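Xylooligosaccharide oxidase (Myceliophthora thermophila, PDB 5L6G) oxidises the C1 hydroxyl of xylooligosaccharides and related sugars to lactones, using bicovalently bound FAD and reducing oxygen to hydrogen peroxide. Local coordinates at residues Y237-P242 / T280-L285; A255-L260 / H407-E412; N270-G275 / Y376-M381. All coordinates share one frame; numbering follows the deposited sequence.

How the interactions relate
All three interactions are buried and belong to one eight-stranded antiparallel sheet. Interactions 1 and 3 are strand pairs inside it. Interaction 2 packs helix 246-261 on strand 409-417 of the same sheet. Strands 280-286 and 269-275 are neighbours, so interactions 1 and 3 adjoin; Q283 OE1 accepts a bond from R272 NE. Strands 374-381 and 409-417 are neighbours too, which joins interaction 3 to interaction 2. The chemistry changes with place. Interaction 1 has a glutamine-rich polar face, interaction 2 is mainly apolar where helix and strand touch, and interaction 3 turns R272 to the xylose. Helix residue L256 also packs on L282 of interaction 1.

Interaction 1: Y237-P242 / T280-L285; sequences YEINLP and TQLQGL
Q281 meets E238 and N240 on one face of an antiparallel strand pair, part of the large sheet of the substrate domain of this flavin oxidase family. Its NE2 donates twice. One bond goes to N240 OD1 at 2.8 Å, with OD1 in the plane of the Q281 amide. The other reaches E238 OE1 at 3.2 Å, from above the carboxylate plane. The amide oxygen is held as well: Q283 NE2 donates to Q281 OE1 at 2.9 Å, on a lone pair. With both ends bonded, the rotation of the Q281 amide is fixed. Q283 OE1 in turn accepts from R272 NE, a substrate-binding arginine, so this network probably helps to position R272.

The other face is apolar. I239 CD1 lies 3.9 Å from L282 CD1, and L241 CD1 rests against L282 and T280 CG2. G284 CA sits over one face of the Y237 ring, 3.7 Å from the ring centroid and offset toward the rim, a CH-pi contact. G284 has no side chain, and the ring fills the place where a CB would stand. Helix 290-304 packs against Y237, I239 and L282. One water donates to L241 O at 2.8 Å and accepts from T280 N at 2.9 Å.

Interaction 2: A255-L260 / H407-E412; sequences ALQEWL and HLFLYE. With XYP (beta-D-xylopyranose), chain H.
Q257 of helix 246-261 crosses the F409 side chain at about a right angle, where the helix packs on the sheet. F409 and L408 form a classic beta bulge opposite T349, at the start of strand 409-417. The Q257 side chain can be followed outward. CB abuts the edge of the F409 ring, 3.5 Å from CZ. Beyond CG the chain runs extended. OE1 stays at the ring edge, in plane, 3.7 Å from F409 CE2. The amide and ring planes are only 18° apart. NE2 donates to L352 O, which ties the tip to a loop.

One turn on, L260 CD2 touches F409 CE1 at 3.8 Å. The ring also meets W253 of the same helix, and I379 and M381 of the next strand. An alanine in place of F409 would probably open a gap between helix and sheet and leave Q257 CB and L260 CD2 without their aromatic partner. Further along the strand, E412 binds substrate. Its OE2 is bonded to Y96 OH, but the modelled OE1 lies too close to the sugar for its exact place to be trusted. Back at the bulge, L408 CG stands over the centre of the F409 ring, and L408 CD1 slides past L260 to lie 3.7 Å from its CD2.

Interaction 3: N270-G275 / Y376-M381; sequences NMRVLG and YIIIDM. With XYP (beta-D-xylopyranose), chain H.
R272 NH1, with I378 CD1 over one face of its guanidinium, grips two oxygens at once. It donates to O2 of the bound xylose at 2.8 Å and to a water at 2.9 Å. Both oxygens lie at the edge of the guanidinium, in its plane. The water passes the link on, donating to D380 OD1 at 2.6 Å. R272 NH1 and D380 OD1 are themselves 5.1 Å apart, so the opposite charges meet through water; D380 probably still helps to balance the arginine. I378 CD1 is 3.8 Å above the plane, offset toward the rim, and also faces the sugar. R272 CG takes the position between the backbone N and the carbonyl carbon (chi1 72°), and the extended chain beyond it carries the guanidinium out to the xylose. NE is held from strand 280-286. R272 is an established substrate-binding residue, and bonds at NH1 and NE restrict how the guanidinium can turn.

Y376 lines the same pocket, its OH 3.2 Å from xylose C5. L274 CD1 rests on Y376 CB and I378 CG1. Beneath these side chains, strands 270-275 and 376-381 run antiparallel, joined by five backbone hydrogen bonds. The opposite face is apolar, with V273 beside I379 and M271 against M381. Helix 246-261 packs on this face through W253, L256 and W259. Strand 280-286 flanks the pair on one side and strand 409-417 on the other.

Interaction 1: Y237-P242 / T280-L285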
loop_
_atom_site.group_PDB
_atom_site.type_symbol
_atom_site.label_atom_id
_atom_site.label_comp_id
_atom_site.label_asym_id
_atom_site.label_seq_id
_atom_site.Cartn_x
_atom_site.Cartn_y
_atom_site.Cartn_z
ATOM N N TYR A 237 9.821 17.638 8.583
ATOM C CA TYR A 237 9.273 18.830 9.228
ATOM C C TYR A 237 7.808 18.620 9.519
ATOM O O TYR A 237 7.177 17.718 8.968
ATOM C CB TYR A 237 9.443 20.057 8.321
ATOM C CG TYR A 237 8.738 19.932 6.986
ATOM C CD1 TYR A 237 9.335 19.252 5.925
ATOM C CD2 TYR A 237 7.469 20.485 6.783
ATOM C CE1 TYR A 237 8.693 19.129 4.704
ATOM C CE2 TYR A 237 6.810 20.355 5.565
ATOM C CZ TYR A 237 7.426 19.689 4.529
ATOM O OH TYR A 237 6.799 19.542 3.319
ATOM N N GLU A 238 7.274 19.489 10.367
ATOM C CA GLU A 238 5.881 19.449 10.728
ATOM C C GLU A 238 5.299 20.851 10.720
ATOM O O GLU A 238 6.017 21.844 10.920
ATOM C CB GLU A 238 5.750 18.826 12.116
ATOM C CG GLU A 238 5.965 17.337 12.095
ATOM C CD GLU A 238 6.335 16.720 13.426
ATOM O OE1 GLU A 238 6.065 17.313 14.494
ATOM O OE2 GLU A 238 6.882 15.590 13.376
ATOM N N ILE A 239 3.999 20.927 10.463
ATOM C CA ILE A 239 3.267 22.182 10.588
ATOM C C ILE A 239 1.998 21.846 11.313
ATOM O O ILE A 239 1.119 21.189 10.752
ATOM C CB ILE A 239 2.916 22.823 9.230
ATOM C CG1 ILE A 239 4.176 23.045 8.385
ATOM C CG2 ILE A 239 2.153 24.125 9.453
ATOM C CD1 ILE A 239 3.909 23.268 6.909
ATOM N N ASN A 240 1.907 22.298 12.565
ATOM C CA ASN A 240 0.715 22.053 13.349
ATOM C C ASN A 240 -0.430 22.916 12.845
ATOM O O ASN A 240 -0.232 24.081 12.517
ATOM C CB ASN A 240 0.972 22.308 14.836
ATOM C CG ASN A 240 1.820 21.224 15.458
ATOM O OD1 ASN A 240 1.636 20.046 15.168
ATOM N ND2 ASN A 240 2.742 21.611 16.321
ATOM N N LEU A 241 -1.613 22.312 12.762
ATOM C CA LEU A 241 -2.775 22.972 12.197
ATOM C C LEU A 241 -3.821 23.144 13.279
ATOM O O LEU A 241 -4.093 22.193 14.009
ATOM C CB LEU A 241 -3.356 22.138 11.064
ATOM C CG LEU A 241 -2.446 21.889 9.871
ATOM C CD1 LEU A 241 -3.050 20.814 8.971
ATOM C CD2 LEU A 241 -2.206 23.189 9.130
ATOM N N PRO A 242 -4.440 24.334 13.358
ATOM C CA PRO A 242 -5.424 24.611 14.399
ATOM C C PRO A 242 -6.802 24.083 14.052
ATOM O O PRO A 242 -7.781 24.834 14.068
ATOM C CB PRO A 242 -5.434 26.136 14.447
ATOM C CG PRO A 242 -5.197 26.515 13.037
ATOM C CD PRO A 242 -4.165 25.544 12.561
ATOM N N THR A 280 -3.484 17.796 14.963
ATOM C CA THR A 280 -3.491 17.727 13.509
ATOM C C THR A 280 -2.274 18.481 13.001
ATOM O O THR A 280 -1.969 19.573 13.482
ATOM C CB THR A 280 -4.762 18.342 12.913
ATOM O OG1 THR A 280 -5.923 17.633 13.410
ATOM C CG2 THR A 280 -4.727 18.228 11.378
ATOM N N GLN A 281 -1.555 17.896 12.059
ATOM C CA GLN A 281 -0.383 18.593 11.539
ATOM C C GLN A 281 -0.069 18.084 10.155
ATOM O O GLN A 281 -0.435 16.956 9.806
ATOM C CB GLN A 281 0.817 18.376 12.458
ATOM C CG GLN A 281 1.204 16.916 12.628
ATOM C CD GLN A 281 2.476 16.700 13.422
ATOM O OE1 GLN A 281 3.122 15.672 13.276
ATOM N NE2 GLN A 281 2.844 17.658 14.251
ATOM N N LEU A 282 0.585 18.942 9.374
ATOM C CA LEU A 282 1.234 18.490 8.180
ATOM C C LEU A 282 2.537 17.876 8.620
ATOM O O LEU A 282 3.167 18.380 9.551
ATOM C CB LEU A 282 1.475 19.630 7.209
ATOM C CG LEU A 282 0.200 20.206 6.597
ATOM C CD1 LEU A 282 0.388 21.685 6.325
ATOM C CD2 LEU A 282 -0.165 19.459 5.342
ATOM N N GLN A 283 2.919 16.802 7.939
ATOM C CA GLN A 283 4.192 16.129 8.115
ATOM C C GLN A 283 4.769 16.000 6.725
ATOM O O GLN A 283 4.094 15.509 5.821
ATOM C CB GLN A 283 4.007 14.717 8.678
ATOM C CG GLN A 283 3.238 14.689 9.976
ATOM C CD GLN A 283 3.060 13.282 10.493
ATOM O OE1 GLN A 283 2.816 12.348 9.728
ATOM N NE2 GLN A 283 3.143 13.132 11.801
ATOM N N GLY A 284 6.020 16.422 6.577
ATOM C CA GLY A 284 6.687 16.388 5.294
ATOM C C GLY A 284 8.062 15.776 5.340
ATOM O O GLY A 284 8.656 15.602 6.412
ATOM N N LEU A 285 8.536 15.401 4.156
ATOM C CA LEU A 285 9.929 15.084 3.925
ATOM C C LEU A 285 10.326 15.832 2.655
ATOM O O LEU A 285 9.788 15.587 1.570
ATOM C CB LEU A 285 10.149 13.581 3.768
ATOM C CG LEU A 285 11.617 13.148 3.790
ATOM C CD1 LEU A 285 12.187 13.335 5.188
ATOM C CD2 LEU A 285 11.827 11.730 3.313
HETATM O O HOH W 1 -3.270 20.491 16.088
#

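Interaction 2: A255-L260 / H407-E412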
loop_
_atom_site.group_PDB
_atom_site.type_symbol
_atom_site.label_atom_id
_atom_site.label_comp_id
_atom_site.label_asym_id
_atom_site.label_seq_id
_atom_site.Cartn_x
_atom_site.Cartn_y
_atom_site.Cartn_z
ATOM N N ALA A 255 -7.960 25.990 1.590
ATOM C CA ALA A 255 -6.744 26.653 1.155
ATOM C C ALA A 255 -5.717 25.642 0.668
ATOM O O ALA A 255 -5.071 25.866 -0.348
ATOM C CB ALA A 255 -6.145 27.476 2.272
ATOM N N LEU A 256 -5.554 24.561 1.430
ATOM C CA LEU A 256 -4.534 23.578 1.134
ATOM C C LEU A 256 -4.773 22.911 -0.223
ATOM O O LEU A 256 -3.838 22.731 -1.010
ATOM C CB LEU A 256 -4.483 22.529 2.238
ATOM C CG LEU A 256 -3.396 21.453 2.175
ATOM C CD1 LEU A 256 -2.007 22.060 2.360
ATOM C CD2 LEU A 256 -3.689 20.431 3.247
ATOM N N GLN A 257 -6.017 22.512 -0.495
ATOM C CA GLN A 257 -6.302 21.876 -1.777
ATOM C C GLN A 257 -6.128 22.821 -2.950
ATOM O O GLN A 257 -5.649 22.405 -4.007
ATOM C CB GLN A 257 -7.692 21.239 -1.803
ATOM C CG GLN A 257 -8.867 22.174 -1.828
ATOM C CD GLN A 257 -10.171 21.419 -1.714
ATOM O OE1 GLN A 257 -10.182 20.186 -1.532
ATOM N NE2 GLN A 257 -11.290 22.152 -1.825
ATOM N N GLU A 258 -6.524 24.078 -2.779
ATOM C CA GLU A 258 -6.347 25.067 -3.827
ATOM C C GLU A 258 -4.842 25.275 -4.101
ATOM O O GLU A 258 -4.411 25.290 -5.258
ATOM C CB GLU A 258 -7.069 26.371 -3.441
ATOM C CG GLU A 258 -7.087 27.432 -4.509
ATOM C CD GLU A 258 -7.820 28.699 -4.075
ATOM O OE1 GLU A 258 -8.812 28.593 -3.320
ATOM O OE2 GLU A 258 -7.406 29.797 -4.530
ATOM N N TRP A 259 -4.047 25.356 -3.037
ATOM C CA TRP A 259 -2.590 25.471 -3.162
ATOM C C TRP A 259 -2.015 24.268 -3.925
ATOM O O TRP A 259 -1.254 24.436 -4.862
ATOM C CB TRP A 259 -1.967 25.579 -1.776
ATOM C CG TRP A 259 -0.486 25.510 -1.684
ATOM C CD1 TRP A 259 0.408 26.520 -1.919
ATOM C CD2 TRP A 259 0.287 24.370 -1.299
ATOM N NE1 TRP A 259 1.699 26.063 -1.706
ATOM C CE2 TRP A 259 1.646 24.751 -1.328
ATOM C CE3 TRP A 259 -0.041 23.063 -0.925
ATOM C CZ2 TRP A 259 2.677 23.869 -1.000
ATOM C CZ3 TRP A 259 0.975 22.182 -0.607
ATOM C CH2 TRP A 259 2.323 22.593 -0.635
ATOM N N LEU A 260 -2.401 23.061 -3.536
ATOM C CA LEU A 260 -1.851 21.860 -4.169
ATOM C C LEU A 260 -2.273 21.785 -5.633
ATOM O O LEU A 260 -1.465 21.559 -6.528
ATOM C CB LEU A 260 -2.304 20.596 -3.431
ATOM C CG LEU A 260 -1.746 19.257 -3.929
ATOM C CD1 LEU A 260 -0.238 19.198 -3.801
ATOM C CD2 LEU A 260 -2.392 18.129 -3.154
ATOM N N HIS A 407 -7.398 13.020 -9.082
ATOM C CA HIS A 407 -6.837 12.215 -8.010
ATOM C C HIS A 407 -5.848 13.071 -7.279
ATOM O O HIS A 407 -4.651 13.028 -7.521
ATOM C CB HIS A 407 -6.231 10.949 -8.594
ATOM C CG HIS A 407 -7.232 10.161 -9.368
ATOM N ND1 HIS A 407 -7.065 9.832 -10.691
ATOM C CD2 HIS A 407 -8.467 9.724 -9.022
ATOM C CE1 HIS A 407 -8.131 9.173 -11.114
ATOM N NE2 HIS A 407 -8.990 9.083 -10.117
ATOM N N LEU A 408 -6.401 13.871 -6.382
ATOM C CA LEU A 408 -5.648 14.915 -5.713
ATOM C C LEU A 408 -5.152 14.484 -4.349
ATOM O O LEU A 408 -4.048 14.882 -3.942
ATOM C CB LEU A 408 -6.549 16.117 -5.526
ATOM C CG LEU A 408 -5.845 17.378 -5.051
ATOM C CD1 LEU A 408 -4.722 17.783 -5.995
ATOM C CD2 LEU A 408 -6.858 18.501 -4.901
ATOM N N PHE A 409 -5.989 13.710 -3.643
ATOM C CA PHE A 409 -5.732 13.299 -2.264
ATOM C C PHE A 409 -5.930 11.803 -2.130
ATOM O O PHE A 409 -6.869 11.236 -2.687
ATOM C CB PHE A 409 -6.701 13.947 -1.268
ATOM C CG PHE A 409 -6.548 15.429 -1.132
ATOM C CD1 PHE A 409 -5.321 15.983 -0.812
ATOM C CD2 PHE A 409 -7.631 16.267 -1.323
ATOM C CE1 PHE A 409 -5.180 17.340 -0.670
ATOM C CE2 PHE A 409 -7.490 17.628 -1.212
ATOM C CZ PHE A 409 -6.265 18.170 -0.870
ATOM N N LEU A 410 -5.044 11.200 -1.355
ATOM C CA LEU A 410 -5.167 9.836 -0.890
ATOM C C LEU A 410 -5.314 9.836 0.619
ATOM O O LEU A 410 -4.614 10.562 1.350
ATOM C CB LEU A 410 -3.926 9.053 -1.294
ATOM C CG LEU A 410 -3.697 7.660 -0.755
ATOM C CD1 LEU A 410 -4.782 6.754 -1.302
ATOM C CD2 LEU A 410 -2.297 7.164 -1.142
ATOM N N TYR A 411 -6.203 8.986 1.101
ATOM C CA TYR A 411 -6.549 8.977 2.505
ATOM C C TYR A 411 -6.402 7.599 3.112
ATOM O O TYR A 411 -6.752 6.592 2.479
ATOM C CB TYR A 411 -7.998 9.367 2.703
ATOM C CG TYR A 411 -8.460 10.677 2.114
ATOM C CD1 TYR A 411 -8.636 10.824 0.737
ATOM C CD2 TYR A 411 -8.785 11.741 2.927
ATOM C CE1 TYR A 411 -9.131 11.984 0.185
ATOM C CE2 TYR A 411 -9.282 12.918 2.392
ATOM C CZ TYR A 411 -9.458 13.038 1.022
ATOM O OH TYR A 411 -9.942 14.198 0.474
ATOM N N GLU A 412 -5.918 7.582 4.352
ATOM C CA GLU A 412 -5.974 6.418 5.192
ATOM C C GLU A 412 -6.776 6.814 6.431
ATOM O O GLU A 412 -6.450 7.808 7.081
ATOM C CB GLU A 412 -4.585 5.954 5.624
ATOM C CG GLU A 412 -4.625 4.635 6.384
ATOM C CD GLU A 412 -3.263 4.179 6.877
ATOM O OE1 GLU A 412 -2.271 4.957 6.788
ATOM O OE2 GLU A 412 -3.200 3.038 7.386
HETATM O O1 XYP H . 0.154 5.351 5.300
HETATM C C1 XYP H . 0.794 4.619 6.343
HETATM C C2 XYP H . 1.568 5.589 7.234
HETATM C C3 XYP H . 2.104 4.889 8.476
HETATM C C4 XYP H . 0.977 4.148 9.190
HETATM C C5 XYP H . 0.236 3.217 8.222
HETATM O O2 XYP H . 2.652 6.116 6.469
HETATM O O3 XYP H . 2.782 5.824 9.333
HETATM O O4 XYP H . 1.516 3.332 10.237
HETATM O O5 XYP H . -0.206 3.913 7.060
#

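Interaction 3: N270-G275 / Y376-M381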
loop_
_atom_site.group_PDB
_atom_site.type_symbol
_atom_site.label_atom_id
_atom_site.label_comp_id
_atom_site.label_asym_id
_atom_site.label_seq_id
_atom_site.Cartn_x
_atom_site.Cartn_y
_atom_site.Cartn_z
ATOM N N ASN A 270 7.251 16.351 -0.149
ATOM C CA ASN A 270 6.401 15.182 0.001
ATOM C C ASN A 270 5.747 15.354 1.336
ATOM O O ASN A 270 6.448 15.548 2.337
ATOM C CB ASN A 270 7.224 13.897 0.010
ATOM C CG ASN A 270 7.969 13.685 -1.270
ATOM O OD1 ASN A 270 7.499 12.960 -2.143
ATOM N ND2 ASN A 270 9.125 14.360 -1.416
ATOM N N MET A 271 4.421 15.342 1.365
ATOM C CA MET A 271 3.707 15.853 2.543
ATOM C C MET A 271 2.331 15.223 2.695
ATOM O O MET A 271 1.750 14.779 1.727
ATOM C CB MET A 271 3.572 17.357 2.469
ATOM C CG MET A 271 3.217 18.037 3.775
ATOM S SD MET A 271 3.478 19.814 3.750
ATOM C CE MET A 271 2.639 20.281 2.225
ATOM N N ARG A 272 1.856 15.186 3.936
ATOM C CA ARG A 272 0.533 14.717 4.276
ATOM C C ARG A 272 0.021 15.454 5.516
ATOM O O ARG A 272 0.795 16.018 6.283
ATOM C CB ARG A 272 0.595 13.238 4.595
ATOM C CG ARG A 272 1.272 12.936 5.934
ATOM C CD ARG A 272 1.620 11.448 6.025
ATOM N NE ARG A 272 2.205 11.096 7.303
ATOM C CZ ARG A 272 2.666 9.891 7.609
ATOM N NH1 ARG A 272 2.632 8.917 6.716
ATOM N NH2 ARG A 272 3.186 9.672 8.805
ATOM N N VAL A 273 -1.285 15.450 5.687
ATOM C CA VAL A 273 -1.898 15.791 6.956
ATOM C C VAL A 273 -2.054 14.503 7.738
ATOM O O VAL A 273 -2.589 13.548 7.216
ATOM C CB VAL A 273 -3.297 16.407 6.761
ATOM C CG1 VAL A 273 -3.960 16.652 8.106
ATOM C CG2 VAL A 273 -3.209 17.704 5.969
ATOM N N LEU A 274 -1.569 14.493 8.975
ATOM C CA LEU A 274 -1.919 13.466 9.948
ATOM C C LEU A 274 -2.813 14.120 10.973
ATOM O O LEU A 274 -2.451 15.130 11.541
ATOM C CB LEU A 274 -0.678 12.938 10.666
ATOM C CG LEU A 274 -0.938 11.980 11.838
ATOM C CD1 LEU A 274 -1.657 10.725 11.351
ATOM C CD2 LEU A 274 0.348 11.606 12.536
ATOM N N GLY A 275 -3.990 13.544 11.184
ATOM C CA GLY A 275 -4.930 14.036 12.166
ATOM C C GLY A 275 -5.286 12.922 13.112
ATOM O O GLY A 275 -5.425 11.773 12.701
ATOM N N TYR A 376 -6.784 7.586 13.588
ATOM C CA TYR A 376 -6.136 8.684 12.866
ATOM C C TYR A 376 -6.660 8.755 11.452
ATOM O O TYR A 376 -7.267 7.798 10.949
ATOM C CB TYR A 376 -4.598 8.585 12.870
ATOM C CG TYR A 376 -3.978 7.395 12.146
ATOM C CD1 TYR A 376 -3.858 7.385 10.747
ATOM C CD2 TYR A 376 -3.463 6.312 12.853
ATOM C CE1 TYR A 376 -3.271 6.312 10.080
ATOM C CE2 TYR A 376 -2.862 5.239 12.181
ATOM C CZ TYR A 376 -2.785 5.254 10.795
ATOM O OH TYR A 376 -2.213 4.202 10.100
ATOM N N ILE A 377 -6.446 9.911 10.833
ATOM C CA ILE A 377 -6.687 10.101 9.418
ATOM C C ILE A 377 -5.404 10.656 8.780
ATOM O O ILE A 377 -4.757 11.560 9.322
ATOM C CB ILE A 377 -7.895 11.030 9.142
ATOM C CG1 ILE A 377 -8.149 11.157 7.639
ATOM C CG2 ILE A 377 -7.702 12.412 9.740
ATOM C CD1 ILE A 377 -9.459 11.848 7.318
ATOM N N ILE A 378 -5.033 10.091 7.644
ATOM C CA ILE A 378 -3.944 10.645 6.862
ATOM C C ILE A 378 -4.545 11.165 5.563
ATOM O O ILE A 378 -5.339 10.486 4.937
ATOM C CB ILE A 378 -2.860 9.607 6.593
ATOM C CG1 ILE A 378 -2.059 9.357 7.866
ATOM C CG2 ILE A 378 -1.950 10.058 5.458
ATOM C CD1 ILE A 378 -0.978 8.304 7.703
ATOM N N ILE A 379 -4.204 12.393 5.192
ATOM C CA ILE A 379 -4.581 12.934 3.908
ATOM C C ILE A 379 -3.271 13.221 3.205
ATOM O O ILE A 379 -2.565 14.171 3.553
ATOM C CB ILE A 379 -5.417 14.243 4.018
ATOM C CG1 ILE A 379 -6.616 14.049 4.944
ATOM C CG2 ILE A 379 -5.902 14.687 2.639
ATOM C CD1 ILE A 379 -7.053 15.310 5.634
ATOM N N ASP A 380 -2.938 12.403 2.216
ATOM C CA ASP A 380 -1.673 12.568 1.518
ATOM C C ASP A 380 -1.814 13.646 0.471
ATOM O O ASP A 380 -2.819 13.684 -0.238
ATOM C CB ASP A 380 -1.267 11.267 0.828
ATOM C CG ASP A 380 -0.801 10.223 1.800
ATOM O OD1 ASP A 380 0.081 10.514 2.616
ATOM O OD2 ASP A 380 -1.271 9.091 1.718
ATOM N N MET A 381 -0.808 14.520 0.368
ATOM C CA MET A 381 -0.723 15.432 -0.761
ATOM C C MET A 381 -0.259 14.610 -1.965
ATOM O O MET A 381 0.914 14.394 -2.180
ATOM C CB MET A 381 0.241 16.609 -0.467
ATOM C CG MET A 381 -0.116 17.398 0.774
ATOM S SD MET A 381 -1.732 18.221 0.812
ATOM C CE MET A 381 -2.708 17.013 1.694
HETATM O O1 XYP H . 0.154 5.351 5.300
HETATM C C1 XYP H . 0.794 4.619 6.343
HETATM C C2 XYP H . 1.568 5.589 7.234
HETATM C C3 XYP H . 2.104 4.889 8.476
HETATM C C4 XYP H . 0.977 4.148 9.190
HETATM C C5 XYP H . 0.236 3.217 8.222
HETATM O O2 XYP H . 2.652 6.116 6.469
HETATM O O3 XYP H . 2.782 5.824 9.333
HETATM O O4 XYP H . 1.516 3.332 10.237
HETATM O O5 XYP H . -0.206 3.913 7.060
HETATM O O HOH W 2 3.428 14.050 -0.955
HETATM O O HOH W 3 1.831 9.122 3.940
#